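Local coordinates for Protease/Reverse transcriptase/ribonuclease H (Eastern chimpanzee simian foamy virus, PDB 7KSF), which combines a retroviral aspartic protease with a reverse transcriptase and ribonuclease H, which copy the viral RNA into DNA and degrade the RNA strand of the hybrid, at residues 94-100 with 135-140; 6-10 with 59-63; 395-399 with 475-480; 242-248 with 344-350. The protein carries 1 engineered substitution. All blocks are in the same frame, centred on the assembly; numbering follows the deposited sequence.

In the fold
Along the chain the contacts follow one another in the order 2, 1, 4, 3, each closing before the next opens. Contact 2 lies in the mixed sheet of the protease. Contact 1 follows the last protease strand, 79-81. Its centre is about 25 Å from that of contact 2 and about 24 Å from that of contact 4, in the antiparallel polymerase sheet. Helix 102-112 touches both contacts 1 and 4, and strand 340-341 bonds to both Gln-135 and strand 243-249. The region after the protease sheet thus packs on the polymerase. Contact 3 packs the loop after helix 383-392 against edge strand 477-484 of the RNase H-like sheet. Its centre is about 40 Å from that of contact 4. Contacts 2 and 3 lie on opposite sides of the chain's centre, about 73 Å apart between centres.

Contact 1: residues 94-100 with 135-140; sequences LQLTILV and QHWENQ
The indole of Trp-137 is sandwiched between Leu-99 CD1 over one face and the backbone of Gln-95 and Leu-96 over the other. The motif is a single beta bridge between two loops; the bridged Trp-137 also opens a type II beta turn. Leu-99 faces Trp-137 with CA atoms 4.5 Å apart. Both residues are extended, near -91/129 and -102/148. Two backbone hydrogen bonds flank the pair: Glu-138 N to Ile-98 O, 2.8 Å, and Val-100 N to His-136 O, 2.8 Å. Trp-137 takes chi1 m with chi2 near 93°, which swings its ring along segment 94-100, and CZ3 comes within 3.0 Å of Leu-96 O. Leu-96 CD1 packs on Trp-137 CB at 3.7 Å and on Gln-140 CB at 3.9 Å. Val-100 CG1 rests 3.7 Å from Glu-138 CG, while the Glu-138 carboxylate forms a salt bridge with Arg-207. Thr-97 OG1 hydrogen-bonds to Asp-180, tying segment 94-100 to helix 171-184. The turn runs from Trp-137 to Gln-140, with Glu-138 at -66/142 and Asn-139 at 63/17. The Gln-140 side chain, chi1 t, reaches back to the start of the turn: OE1 accepts hydrogen bonds from His-136 N at 2.7 Å and Trp-137 N at 2.8 Å.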
loop_
_atom_site.group_PDB
_atom_site.type_symbol
_atom_site.label_atom_id
_atom_site.label_comp_id
_atom_site.label_asym_id
_atom_site.label_seq_id
_atom_site.Cartn_x
_atom_site.Cartn_y
_atom_site.Cartn_z
ATOM N N LEU A 94 28.564 7.412 8.309
ATOM C CA LEU A 94 27.839 6.374 9.023
ATOM C C LEU A 94 27.830 5.088 8.207
ATOM O O LEU A 94 27.626 5.105 6.992
ATOM C CB LEU A 94 26.411 6.826 9.316
ATOM C CG LEU A 94 25.486 5.780 9.932
ATOM C CD1 LEU A 94 26.005 5.306 11.283
ATOM C CD2 LEU A 94 24.088 6.345 10.066
ATOM N N GLN A 95 28.067 3.968 8.885
ATOM C CA GLN A 95 28.114 2.657 8.242
ATOM C C GLN A 95 27.313 1.682 9.092
ATOM O O GLN A 95 27.740 1.318 10.192
ATOM C CB GLN A 95 29.557 2.175 8.070
ATOM C CG GLN A 95 30.406 3.025 7.130
ATOM C CD GLN A 95 30.400 2.514 5.702
ATOM O OE1 GLN A 95 30.364 1.306 5.460
ATOM N NE2 GLN A 95 30.432 3.434 4.740
ATOM N N LEU A 96 26.161 1.260 8.585
ATOM C CA LEU A 96 25.300 0.330 9.291
ATOM C C LEU A 96 25.389 -1.005 8.552
ATOM O O LEU A 96 26.263 -1.203 7.700
ATOM C CB LEU A 96 23.850 0.809 9.197
ATOM C CG LEU A 96 23.545 2.110 9.951
ATOM C CD1 LEU A 96 22.113 2.519 9.702
ATOM C CD2 LEU A 96 23.807 1.942 11.437
ATOM N N THR A 97 24.410 -1.984 8.851
ATOM C CA THR A 97 24.593 -3.393 8.525
ATOM C C THR A 97 24.329 -3.675 7.051
ATOM O O THR A 97 25.233 -4.089 6.319
ATOM C CB THR A 97 23.685 -4.253 9.400
ATOM O OG1 THR A 97 23.861 -3.886 10.777
ATOM C CG2 THR A 97 24.035 -5.720 9.229
ATOM N N ILE A 98 23.097 -3.465 6.599
ATOM C CA ILE A 98 22.661 -3.864 5.266
ATOM C C ILE A 98 22.441 -2.620 4.420
ATOM O O ILE A 98 21.773 -1.674 4.852
ATOM C CB ILE A 98 21.382 -4.715 5.326
ATOM C CG1 ILE A 98 21.623 -5.994 6.124
ATOM C CG2 ILE A 98 20.890 -5.038 3.923
ATOM C CD1 ILE A 98 20.393 -6.855 6.261
ATOM N N LEU A 99 22.990 -2.630 3.210
ATOM C CA LEU A 99 22.771 -1.568 2.242
ATOM C C LEU A 99 21.561 -1.917 1.386
ATOM O O LEU A 99 21.471 -3.027 0.852
ATOM C CB LEU A 99 24.016 -1.389 1.375
ATOM C CG LEU A 99 24.031 -0.283 0.325
ATOM C CD1 LEU A 99 23.985 1.087 0.982
ATOM C CD2 LEU A 99 25.277 -0.434 -0.523
ATOM N N VAL A 100 20.627 -0.978 1.267
ATOM C CA VAL A 100 19.385 -1.229 0.539
ATOM C C VAL A 100 19.681 -1.225 -0.959
ATOM O O VAL A 100 20.651 -0.588 -1.398
ATOM C CB VAL A 100 18.303 -0.195 0.902
ATOM C CG1 VAL A 100 18.249 0.016 2.410
ATOM C CG2 VAL A 100 18.536 1.122 0.179
ATOM N N GLN A 135 17.089 6.842 1.720
ATOM C CA GLN A 135 17.575 5.864 2.682
ATOM C C GLN A 135 18.542 4.919 1.982
ATOM O O GLN A 135 18.174 4.255 1.007
ATOM C CB GLN A 135 16.422 5.082 3.303
ATOM C CG GLN A 135 16.832 4.297 4.535
ATOM C CD GLN A 135 15.943 3.102 4.797
ATOM O OE1 GLN A 135 14.945 2.889 4.109
ATOM N NE2 GLN A 135 16.306 2.308 5.796
ATOM N N HIS A 136 19.777 4.866 2.474
ATOM C CA HIS A 136 20.794 3.978 1.929
ATOM C C HIS A 136 20.951 2.692 2.726
ATOM O O HIS A 136 21.109 1.621 2.134
ATOM C CB HIS A 136 22.140 4.704 1.867
ATOM C CG HIS A 136 22.121 5.941 1.027
ATOM N ND1 HIS A 136 22.600 5.968 -0.265
ATOM C CD2 HIS A 136 21.675 7.192 1.290
ATOM C CE1 HIS A 136 22.453 7.184 -0.759
ATOM N NE2 HIS A 136 21.896 7.946 0.163
ATOM N N TRP A 137 20.916 2.770 4.053
ATOM C CA TRP A 137 21.065 1.599 4.902
ATOM C C TRP A 137 19.707 1.163 5.430
ATOM O O TRP A 137 18.817 1.995 5.642
ATOM C CB TRP A 137 22.004 1.882 6.075
ATOM C CG TRP A 137 23.343 2.390 5.663
ATOM C CD1 TRP A 137 23.723 3.693 5.538
ATOM C CD2 TRP A 137 24.483 1.603 5.312
ATOM N NE1 TRP A 137 25.031 3.768 5.132
ATOM C CE2 TRP A 137 25.520 2.495 4.984
ATOM C CE3 TRP A 137 24.726 0.229 5.241
ATOM C CZ2 TRP A 137 26.784 2.059 4.595
ATOM C CZ3 TRP A 137 25.977 -0.201 4.856
ATOM C CH2 TRP A 137 26.989 0.707 4.536
ATOM N N GLU A 138 19.547 -0.140 5.635
ATOM C CA GLU A 138 18.365 -0.626 6.327
ATOM C C GLU A 138 18.387 -0.147 7.774
ATOM O O GLU A 138 19.450 -0.056 8.397
ATOM C CB GLU A 138 18.294 -2.152 6.274
ATOM C CG GLU A 138 18.056 -2.725 4.882
ATOM C CD GLU A 138 17.673 -4.195 4.919
ATOM O OE1 GLU A 138 17.495 -4.735 6.028
ATOM O OE2 GLU A 138 17.548 -4.807 3.837
ATOM N N ASN A 139 17.334 0.184 8.303
ATOM C CA ASN A 139 17.156 0.701 9.662
ATOM C C ASN A 139 17.860 2.038 9.868
ATOM O O ASN A 139 18.083 2.459 11.008
ATOM C CB ASN A 139 17.624 -0.315 10.706
ATOM C CG ASN A 139 17.122 -1.711 10.416
ATOM O OD1 ASN A 139 17.892 -2.669 10.387
ATOM N ND2 ASN A 139 15.820 -1.833 10.183
ATOM N N GLN A 140 18.217 2.710 8.779
ATOM C CA GLN A 140 18.828 4.030 8.862
ATOM C C GLN A 140 17.783 5.073 9.239
ATOM O O GLN A 140 16.693 5.120 8.664
ATOM C CB GLN A 140 19.476 4.391 7.526
ATOM C CG GLN A 140 19.679 5.872 7.308
ATOM C CD GLN A 140 20.181 6.181 5.915
ATOM O OE1 GLN A 140 20.354 5.282 5.090
ATOM N NE2 GLN A 140 20.416 7.457 5.643
#

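Contact 2: residues 6-10 with 59-63; sequences LPAEI and TFKVK
Three backbone hydrogen bonds join the two segments. The shortest runs from Lys-61 N to Glu-9 O, 2.7 Å. Its partner, Glu-9 N to Lys-61 O, measures 3.1 Å, so Glu-9 and Lys-61 form an antiparallel hydrogen-bonded pair, with CA atoms 5.1 Å apart. The third bond goes from Lys-63 N to Pro-7 O, 3.1 Å. Pro-7 has no N-H to return it. Lys-63 has left-handed backbone angles, 58/26, and leaves the strand there. Between these bonds Ala-8 and Val-62 form the non-hydrogen-bonded pair, CA to CA 4.5 Å. The axes of strands 6-9 and 59-62 approach to 4.8 Å at 145°, a twisted antiparallel pairing.

Glu-9 and Lys-61 share one face of the sheet. Their opposite charges lie near each other, Glu-9 OE2 to Lys-61 NZ 4.5 Å, beyond a salt bridge. Ala-8 CB and Val-62 CG2 meet on the other face, also at 4.5 Å. Beyond the bridges, Ile-10 CB packs on Phe-60 CB at 4.0 Å. Phe-60 takes chi1 p, and its ring leads away from segment 6-10. At the other end, Leu-6 CD2 lies 4.1 Å from Lys-63 CE.

This is a strand pairing of the aspartic protease beta fold. Strand 6-9 sits between strands 14-19 and 52-62. Strand 52-62 pairs with strand 65-74, whose Val-67 touches Phe-60 and Val-62. Leu-89, in a loop, touches Leu-6 and Val-62.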
loop_
_atom_site.group_PDB
_atom_site.type_symbol
_atom_site.label_atom_id
_atom_site.label_comp_id
_atom_site.label_asym_id
_atom_site.label_seq_id
_atom_site.Cartn_x
_atom_site.Cartn_y
_atom_site.Cartn_z
ATOM N N LEU A 6 29.557 8.749 17.912
ATOM C CA LEU A 6 30.735 8.227 18.571
ATOM C C LEU A 6 30.447 7.997 20.049
ATOM O O LEU A 6 29.988 8.922 20.735
ATOM C CB LEU A 6 31.906 9.200 18.410
ATOM C CG LEU A 6 32.047 9.727 16.981
ATOM C CD1 LEU A 6 32.805 11.041 16.958
ATOM C CD2 LEU A 6 32.729 8.692 16.095
ATOM N N PRO A 7 30.698 6.797 20.572
ATOM C CA PRO A 7 30.438 6.558 21.998
ATOM C C PRO A 7 31.376 7.374 22.872
ATOM O O PRO A 7 32.573 7.485 22.597
ATOM C CB PRO A 7 30.687 5.054 22.156
ATOM C CG PRO A 7 31.626 4.712 21.046
ATOM C CD PRO A 7 31.246 5.609 19.899
ATOM N N ALA A 8 30.820 7.952 23.933
ATOM C CA ALA A 8 31.599 8.823 24.802
ATOM C C ALA A 8 30.996 8.825 26.197
ATOM O O ALA A 8 29.777 8.744 26.359
ATOM C CB ALA A 8 31.654 10.252 24.249
ATOM N N GLU A 9 31.863 8.930 27.200
ATOM C CA GLU A 9 31.455 9.065 28.593
ATOM C C GLU A 9 32.017 10.368 29.152
ATOM O O GLU A 9 33.209 10.650 28.996
ATOM C CB GLU A 9 31.940 7.875 29.428
ATOM C CG GLU A 9 31.778 8.058 30.923
ATOM C CD GLU A 9 32.358 6.903 31.712
ATOM O OE1 GLU A 9 32.379 5.771 31.184
ATOM O OE2 GLU A 9 32.806 7.133 32.854
ATOM N N ILE A 10 31.164 11.160 29.805
ATOM C CA ILE A 10 31.554 12.458 30.353
ATOM C C ILE A 10 31.692 12.397 31.874
ATOM O O ILE A 10 32.780 12.608 32.415
ATOM C CB ILE A 10 30.576 13.575 29.913
ATOM C CG1 ILE A 10 30.786 14.836 30.753
ATOM C CG2 ILE A 10 29.136 13.100 29.988
ATOM C CD1 ILE A 10 29.954 16.029 30.300
ATOM N N THR A 59 36.621 17.699 31.353
ATOM C CA THR A 59 37.291 16.538 30.788
ATOM C C THR A 59 36.288 15.409 30.606
ATOM O O THR A 59 35.413 15.199 31.455
ATOM C CB THR A 59 38.442 16.076 31.683
ATOM O OG1 THR A 59 39.304 17.185 31.967
ATOM C CG2 THR A 59 39.251 14.983 30.995
ATOM N N PHE A 60 36.421 14.683 29.498
ATOM C CA PHE A 60 35.508 13.600 29.170
ATOM C C PHE A 60 36.224 12.604 28.269
ATOM O O PHE A 60 37.216 12.930 27.615
ATOM C CB PHE A 60 34.237 14.126 28.494
ATOM C CG PHE A 60 34.505 14.989 27.296
ATOM C CD1 PHE A 60 34.599 14.431 26.031
ATOM C CD2 PHE A 60 34.663 16.358 27.432
ATOM C CE1 PHE A 60 34.844 15.220 24.927
ATOM C CE2 PHE A 60 34.911 17.154 26.331
ATOM C CZ PHE A 60 35.001 16.584 25.077
ATOM N N LYS A 61 35.701 11.382 28.241
ATOM C CA LYS A 61 36.262 10.317 27.428
ATOM C C LYS A 61 35.573 10.261 26.071
ATOM O O LYS A 61 34.351 10.400 25.977
ATOM C CB LYS A 61 36.122 8.964 28.128
ATOM C CG LYS A 61 36.854 8.858 29.451
ATOM C CD LYS A 61 36.644 7.486 30.075
ATOM C CE LYS A 61 37.328 7.383 31.430
ATOM N NZ LYS A 61 37.102 6.056 32.069
ATOM N N VAL A 62 36.368 10.062 25.025
ATOM C CA VAL A 62 35.867 9.811 23.676
ATOM C C VAL A 62 36.464 8.486 23.230
ATOM O O VAL A 62 37.683 8.379 23.039
ATOM C CB VAL A 62 36.225 10.940 22.702
ATOM C CG1 VAL A 62 35.890 10.535 21.275
ATOM C CG2 VAL A 62 35.487 12.214 23.079
ATOM N N LYS A 63 35.609 7.469 23.076
ATOM C CA LYS A 63 36.039 6.106 22.754
ATOM C C LYS A 63 37.015 5.559 23.792
ATOM O O LYS A 63 37.832 4.684 23.491
ATOM C CB LYS A 63 36.660 6.024 21.355
ATOM C CG LYS A 63 35.685 6.216 20.209
ATOM C CD LYS A 63 36.375 6.019 18.870
ATOM C CE LYS A 63 35.371 6.044 17.730
ATOM N NZ LYS A 63 35.997 5.777 16.407
#

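Contact 3: residues 395-399 with 475-480; sequences FARNF and KKPIMY
Two phenylalanine rings from the loop after helix 383-392 fit against the entry to strand 477-484, an edge strand of the RNase H-like sheet with strand order 3-2-1-4-5. The fit is one of shape; no hydrogen bond crosses it. Phe-395 and Phe-399 both take chi1 p, and their CA-to-CB bonds point toward segment 475-480. Phe-399 lies flat against Lys-476, whose CA sits 4.0 Å from the ring centroid and 6° off its normal, a CH-pi contact. Phe-399 CB meets Lys-476 CG at 3.4 Å. Extended backbone at Lys-476, -97/142, leads into Pro-477. The proline ring is a bump touched by both aromatics: its CD is 3.4 Å from Phe-399 CZ and its CG 4.2 Å from Phe-395 CE2. The chain turns a corner at Ile-478, so Tyr-480, chi1 m, points back to the same loop. Phe-395 and Tyr-480 meet rim to rim, centroids 5.5 Å apart and planes at 72°. Arg-468 of strand 464-471 makes a cation-pi contact with Phe-395. The packing joins the loop between helices 383-392 and 403-406 to the sheet's edge strand. The Tyr-480 hydroxyl fills the gap between the phenylalanines, OH lying 3.0 Å from Phe-395 CE2 and 3.3 Å from Phe-399 CZ.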
loop_
_atom_site.group_PDB
_atom_site.type_symbol
_atom_site.label_atom_id
_atom_site.label_comp_id
_atom_site.label_asym_id
_atom_site.label_seq_id
_atom_site.Cartn_x
_atom_site.Cartn_y
_atom_site.Cartn_z
ATOM N N PHE A 395 -32.584 -8.975 1.606
ATOM C CA PHE A 395 -33.003 -7.643 2.031
ATOM C C PHE A 395 -33.921 -6.978 1.014
ATOM O O PHE A 395 -34.803 -6.200 1.397
ATOM C CB PHE A 395 -31.777 -6.766 2.277
ATOM C CG PHE A 395 -31.104 -6.305 1.018
ATOM C CD1 PHE A 395 -30.329 -7.180 0.271
ATOM C CD2 PHE A 395 -31.250 -5.001 0.576
ATOM C CE1 PHE A 395 -29.713 -6.761 -0.887
ATOM C CE2 PHE A 395 -30.637 -4.579 -0.583
ATOM C CZ PHE A 395 -29.866 -5.460 -1.316
ATOM N N ALA A 396 -33.737 -7.266 -0.273
ATOM C CA ALA A 396 -34.434 -6.557 -1.341
ATOM C C ALA A 396 -35.843 -7.081 -1.594
ATOM O O ALA A 396 -36.435 -6.741 -2.625
ATOM C CB ALA A 396 -33.615 -6.622 -2.631
ATOM N N ARG A 397 -36.400 -7.886 -0.689
ATOM C CA ARG A 397 -37.744 -8.405 -0.907
ATOM C C ARG A 397 -38.801 -7.318 -0.766
ATOM O O ARG A 397 -39.823 -7.357 -1.462
ATOM C CB ARG A 397 -38.036 -9.545 0.067
ATOM C CG ARG A 397 -37.078 -10.708 -0.037
ATOM C CD ARG A 397 -37.643 -11.960 0.609
ATOM N NE ARG A 397 -36.858 -13.143 0.271
ATOM C CZ ARG A 397 -37.120 -14.365 0.722
ATOM N NH1 ARG A 397 -38.149 -14.567 1.534
ATOM N NH2 ARG A 397 -36.356 -15.387 0.359
ATOM N N ASN A 398 -38.572 -6.342 0.109
ATOM C CA ASN A 398 -39.609 -5.389 0.480
ATOM C C ASN A 398 -39.730 -4.210 -0.475
ATOM O O ASN A 398 -40.585 -3.347 -0.252
ATOM C CB ASN A 398 -39.358 -4.881 1.901
ATOM C CG ASN A 398 -39.357 -5.996 2.923
ATOM O OD1 ASN A 398 -39.224 -7.171 2.578
ATOM N ND2 ASN A 398 -39.508 -5.636 4.193
ATOM N N PHE A 399 -38.914 -4.141 -1.528
ATOM C CA PHE A 399 -39.005 -3.012 -2.444
ATOM C C PHE A 399 -38.673 -3.374 -3.888
ATOM O O PHE A 399 -38.479 -2.463 -4.706
ATOM C CB PHE A 399 -38.102 -1.863 -1.971
ATOM C CG PHE A 399 -36.640 -2.217 -1.903
ATOM C CD1 PHE A 399 -36.096 -2.759 -0.750
ATOM C CD2 PHE A 399 -35.808 -1.988 -2.986
ATOM C CE1 PHE A 399 -34.756 -3.077 -0.684
ATOM C CE2 PHE A 399 -34.466 -2.302 -2.927
ATOM C CZ PHE A 399 -33.938 -2.848 -1.776
ATOM N N LYS A 475 -37.083 2.010 3.154
ATOM C CA LYS A 475 -36.951 0.582 2.893
ATOM C C LYS A 475 -35.945 0.303 1.784
ATOM O O LYS A 475 -35.337 -0.772 1.758
ATOM C CB LYS A 475 -38.312 -0.005 2.522
ATOM C CG LYS A 475 -39.500 0.779 3.071
ATOM C CD LYS A 475 -39.650 0.618 4.577
ATOM C CE LYS A 475 -40.861 1.381 5.094
ATOM N NZ LYS A 475 -40.992 1.259 6.571
ATOM N N LYS A 476 -35.752 1.263 0.857
ATOM C CA LYS A 476 -34.804 1.162 -0.242
ATOM C C LYS A 476 -33.502 1.867 0.110
ATOM O O LYS A 476 -33.520 2.925 0.751
ATOM C CB LYS A 476 -35.378 1.782 -1.513
ATOM C CG LYS A 476 -36.739 1.249 -1.914
ATOM C CD LYS A 476 -37.228 1.923 -3.185
ATOM C CE LYS A 476 -38.613 1.438 -3.573
ATOM N NZ LYS A 476 -39.107 2.110 -4.806
ATOM N N PRO A 477 -32.361 1.305 -0.294
ATOM C CA PRO A 477 -31.082 1.988 -0.073
ATOM C C PRO A 477 -30.862 3.084 -1.102
ATOM O O PRO A 477 -31.237 2.954 -2.268
ATOM C CB PRO A 477 -30.045 0.865 -0.234
ATOM C CG PRO A 477 -30.838 -0.411 -0.230
ATOM C CD PRO A 477 -32.172 -0.065 -0.784
ATOM N N ILE A 478 -30.252 4.180 -0.646
ATOM C CA ILE A 478 -29.928 5.276 -1.553
ATOM C C ILE A 478 -28.969 4.800 -2.633
ATOM O O ILE A 478 -29.141 5.106 -3.819
ATOM C CB ILE A 478 -29.344 6.463 -0.765
ATOM C CG1 ILE A 478 -30.215 6.767 0.453
ATOM C CG2 ILE A 478 -29.218 7.687 -1.661
ATOM C CD1 ILE A 478 -29.534 7.623 1.492
ATOM N N MET A 479 -27.954 4.032 -2.242
ATOM C CA MET A 479 -26.940 3.549 -3.169
ATOM C C MET A 479 -26.082 2.475 -2.518
ATOM O O MET A 479 -25.565 2.663 -1.413
ATOM C CB MET A 479 -26.059 4.702 -3.648
ATOM C CG MET A 479 -25.622 5.630 -2.531
ATOM S SD MET A 479 -24.007 6.360 -2.825
ATOM C CE MET A 479 -22.975 4.896 -2.800
ATOM N N TYR A 480 -25.934 1.338 -3.189
ATOM C CA TYR A 480 -25.020 0.313 -2.719
ATOM C C TYR A 480 -23.587 0.695 -3.080
ATOM O O TYR A 480 -23.344 1.509 -3.975
ATOM C CB TYR A 480 -25.376 -1.045 -3.324
ATOM C CG TYR A 480 -26.830 -1.428 -3.163
ATOM C CD1 TYR A 480 -27.760 -1.137 -4.156
ATOM C CD2 TYR A 480 -27.273 -2.079 -2.022
ATOM C CE1 TYR A 480 -29.091 -1.486 -4.012
ATOM C CE2 TYR A 480 -28.598 -2.433 -1.871
ATOM C CZ TYR A 480 -29.503 -2.136 -2.868
ATOM O OH TYR A 480 -30.828 -2.486 -2.720
#

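Contact 4: residues 242-248 with 344-350; sequences KYKTTLD and KSEIGQK
Lys-344 opens the second segment, its CB 4.0 Å from Asp-248 OD2. The chain turns there and enters strand 345-347, antiparallel to 243-248, with closest axis approach 4.5 Å and N-to-C directions at 155°. Ser-345 OG, whose position is less sure, accepts a hydrogen bond from Asp-248 N at 3.2 Å, and Ser-345 CB packs on Leu-247 CD2 at 3.9 Å. Glu-346 forms a hydrogen-bonded pair with Thr-246: Thr-246 N to Glu-346 O is 2.6 Å, and Glu-346 N to Thr-246 O is 2.8 Å. Glu-346 CB touches Thr-246 CG2 at 3.4 Å, while the carboxylate accepts a hydrogen bond from Glu-353 N. Ile-347 CG1 lies 4.1 Å from Leu-247 CD2 and 3.9 Å from Thr-245 CG2. Ile-347 also touches Ile-109 of helix 102-112. Gly-348 turns the chain at 63/51, a positive phi that suits glycine, and its N hydrogen-bonds to Thr-245 OG1 at 2.8 Å. That hydroxyl also hydrogen-bonds His-322. Gln-349 restores the pairing: Lys-244 N to Gln-349 O is 2.8 Å, and Gln-349 N to Lys-244 O is 3.0 Å. Lys-350 O accepts a hydrogen bond from Lys-244 NZ, 2.8 Å. Gly-348 and Gln-349 both face Lys-244, a G1 beta bulge that shifts the register by one residue between the two pairs. The pairing belongs to the polymerase palm sheet, where Asp-248, beside Asp-310 and Asp-311, is probably a catalytic aspartate.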
loop_
_atom_site.group_PDB
_atom_site.type_symbol
_atom_site.label_atom_id
_atom_site.label_comp_id
_atom_site.label_asym_id
_atom_site.label_seq_id
_atom_site.Cartn_x
_atom_site.Cartn_y
_atom_site.Cartn_z
ATOM N N LYS A 242 -2.418 16.852 -12.421
ATOM C CA LYS A 242 -1.948 15.986 -13.498
ATOM C C LYS A 242 -1.097 14.847 -12.950
ATOM O O LYS A 242 -1.468 13.672 -13.050
ATOM C CB LYS A 242 -1.169 16.806 -14.528
ATOM C CG LYS A 242 -0.776 16.020 -15.768
ATOM C CD LYS A 242 -0.106 16.920 -16.793
ATOM C CE LYS A 242 0.386 16.144 -18.010
ATOM N NZ LYS A 242 1.206 17.013 -18.905
ATOM N N TYR A 243 0.048 15.175 -12.361
ATOM C CA TYR A 243 0.940 14.180 -11.787
ATOM C C TYR A 243 0.740 14.098 -10.280
ATOM O O TYR A 243 0.389 15.083 -9.625
ATOM C CB TYR A 243 2.404 14.507 -12.094
ATOM C CG TYR A 243 2.693 14.725 -13.559
ATOM C CD1 TYR A 243 2.751 16.006 -14.089
ATOM C CD2 TYR A 243 2.912 13.654 -14.413
ATOM C CE1 TYR A 243 3.016 16.215 -15.423
ATOM C CE2 TYR A 243 3.176 13.853 -15.754
ATOM C CZ TYR A 243 3.229 15.136 -16.255
ATOM O OH TYR A 243 3.491 15.341 -17.588
ATOM N N LYS A 244 0.965 12.906 -9.736
ATOM C CA LYS A 244 0.823 12.659 -8.310
ATOM C C LYS A 244 2.059 11.932 -7.796
ATOM O O LYS A 244 2.583 11.039 -8.466
ATOM C CB LYS A 244 -0.437 11.842 -8.016
ATOM C CG LYS A 244 -1.716 12.558 -8.409
ATOM C CD LYS A 244 -2.697 11.612 -9.061
ATOM C CE LYS A 244 -3.830 12.376 -9.719
ATOM N NZ LYS A 244 -4.689 11.476 -10.525
ATOM N N THR A 245 2.513 12.323 -6.608
ATOM C CA THR A 245 3.755 11.821 -6.036
ATOM C C THR A 245 3.563 11.535 -4.556
ATOM O O THR A 245 3.045 12.379 -3.821
ATOM C CB THR A 245 4.893 12.830 -6.216
ATOM O OG1 THR A 245 5.140 13.029 -7.614
ATOM C CG2 THR A 245 6.164 12.331 -5.541
ATOM N N THR A 246 3.992 10.351 -4.123
ATOM C CA THR A 246 3.969 9.971 -2.722
ATOM C C THR A 246 5.367 9.547 -2.291
ATOM O O THR A 246 6.062 8.834 -3.022
ATOM C CB THR A 246 2.968 8.842 -2.463
ATOM O OG1 THR A 246 3.174 8.310 -1.149
ATOM C CG2 THR A 246 3.135 7.731 -3.478
ATOM N N LEU A 247 5.777 9.999 -1.106
ATOM C CA LEU A 247 7.103 9.724 -0.562
ATOM C C LEU A 247 6.953 9.084 0.808
ATOM O O LEU A 247 6.413 9.702 1.727
ATOM C CB LEU A 247 7.933 11.001 -0.447
ATOM C CG LEU A 247 8.327 11.669 -1.756
ATOM C CD1 LEU A 247 9.022 12.980 -1.462
ATOM C CD2 LEU A 247 9.229 10.744 -2.550
ATOM N N ASP A 248 7.447 7.860 0.947
ATOM C CA ASP A 248 7.377 7.147 2.213
ATOM C C ASP A 248 8.594 7.499 3.058
ATOM O O ASP A 248 9.732 7.390 2.594
ATOM C CB ASP A 248 7.309 5.638 1.977
ATOM C CG ASP A 248 7.292 4.847 3.270
ATOM O OD1 ASP A 248 6.826 5.385 4.296
ATOM O OD2 ASP A 248 7.745 3.682 3.256
ATOM N N LYS A 344 9.132 2.212 -1.419
ATOM C CA LYS A 344 7.692 2.325 -1.607
ATOM C C LYS A 344 7.270 3.706 -2.091
ATOM O O LYS A 344 6.068 3.976 -2.188
ATOM C CB LYS A 344 6.964 1.976 -0.306
ATOM C CG LYS A 344 7.285 0.587 0.235
ATOM C CD LYS A 344 6.856 -0.505 -0.738
ATOM C CE LYS A 344 7.110 -1.892 -0.167
ATOM N NZ LYS A 344 6.612 -2.971 -1.069
ATOM N N SER A 345 8.220 4.586 -2.396
ATOM C CA SER A 345 7.872 5.909 -2.889
ATOM C C SER A 345 7.438 5.835 -4.351
ATOM O O SER A 345 7.928 5.013 -5.126
ATOM C CB SER A 345 9.055 6.863 -2.739
ATOM O OG SER A 345 9.490 6.920 -1.393
ATOM N N GLU A 346 6.494 6.699 -4.713
ATOM C CA GLU A 346 6.012 6.807 -6.080
ATOM C C GLU A 346 6.077 8.267 -6.490
ATOM O O GLU A 346 5.519 9.132 -5.810
ATOM C CB GLU A 346 4.581 6.280 -6.218
ATOM C CG GLU A 346 4.368 4.928 -5.568
ATOM C CD GLU A 346 2.918 4.495 -5.586
ATOM O OE1 GLU A 346 2.146 5.023 -6.416
ATOM O OE2 GLU A 346 2.550 3.629 -4.767
ATOM N N ILE A 347 6.760 8.541 -7.602
ATOM C CA ILE A 347 7.050 9.902 -8.027
ATOM C C ILE A 347 6.548 10.101 -9.449
ATOM O O ILE A 347 6.901 9.335 -10.351
ATOM C CB ILE A 347 8.557 10.209 -7.944
ATOM C CG1 ILE A 347 9.083 9.933 -6.533
ATOM C CG2 ILE A 347 8.824 11.651 -8.338
ATOM C CD1 ILE A 347 10.561 10.188 -6.373
ATOM N N GLY A 348 5.733 11.137 -9.645
ATOM C CA GLY A 348 5.344 11.576 -10.970
ATOM C C GLY A 348 4.549 10.570 -11.772
ATOM O O GLY A 348 4.879 10.286 -12.927
ATOM N N GLN A 349 3.494 10.030 -11.174
ATOM C CA GLN A 349 2.625 9.065 -11.827
ATOM C C GLN A 349 1.220 9.635 -11.966
ATOM O O GLN A 349 0.801 10.494 -11.183
ATOM C CB GLN A 349 2.584 7.746 -11.051
ATOM C CG GLN A 349 3.931 7.056 -10.930
ATOM C CD GLN A 349 3.861 5.796 -10.094
ATOM O OE1 GLN A 349 4.762 4.957 -10.134
ATOM N NE2 GLN A 349 2.789 5.656 -9.326
ATOM N N LYS A 350 0.497 9.153 -12.978
ATOM C CA LYS A 350 -0.882 9.591 -13.168
ATOM C C LYS A 350 -1.767 9.162 -12.005
ATOM O O LYS A 350 -2.755 9.836 -11.699
ATOM C CB LYS A 350 -1.439 9.046 -14.482
ATOM C CG LYS A 350 -0.788 9.620 -15.728
ATOM C CD LYS A 350 -1.511 9.151 -16.984
ATOM C CE LYS A 350 -2.986 9.531 -16.943
ATOM N NZ LYS A 350 -3.715 9.103 -18.169
#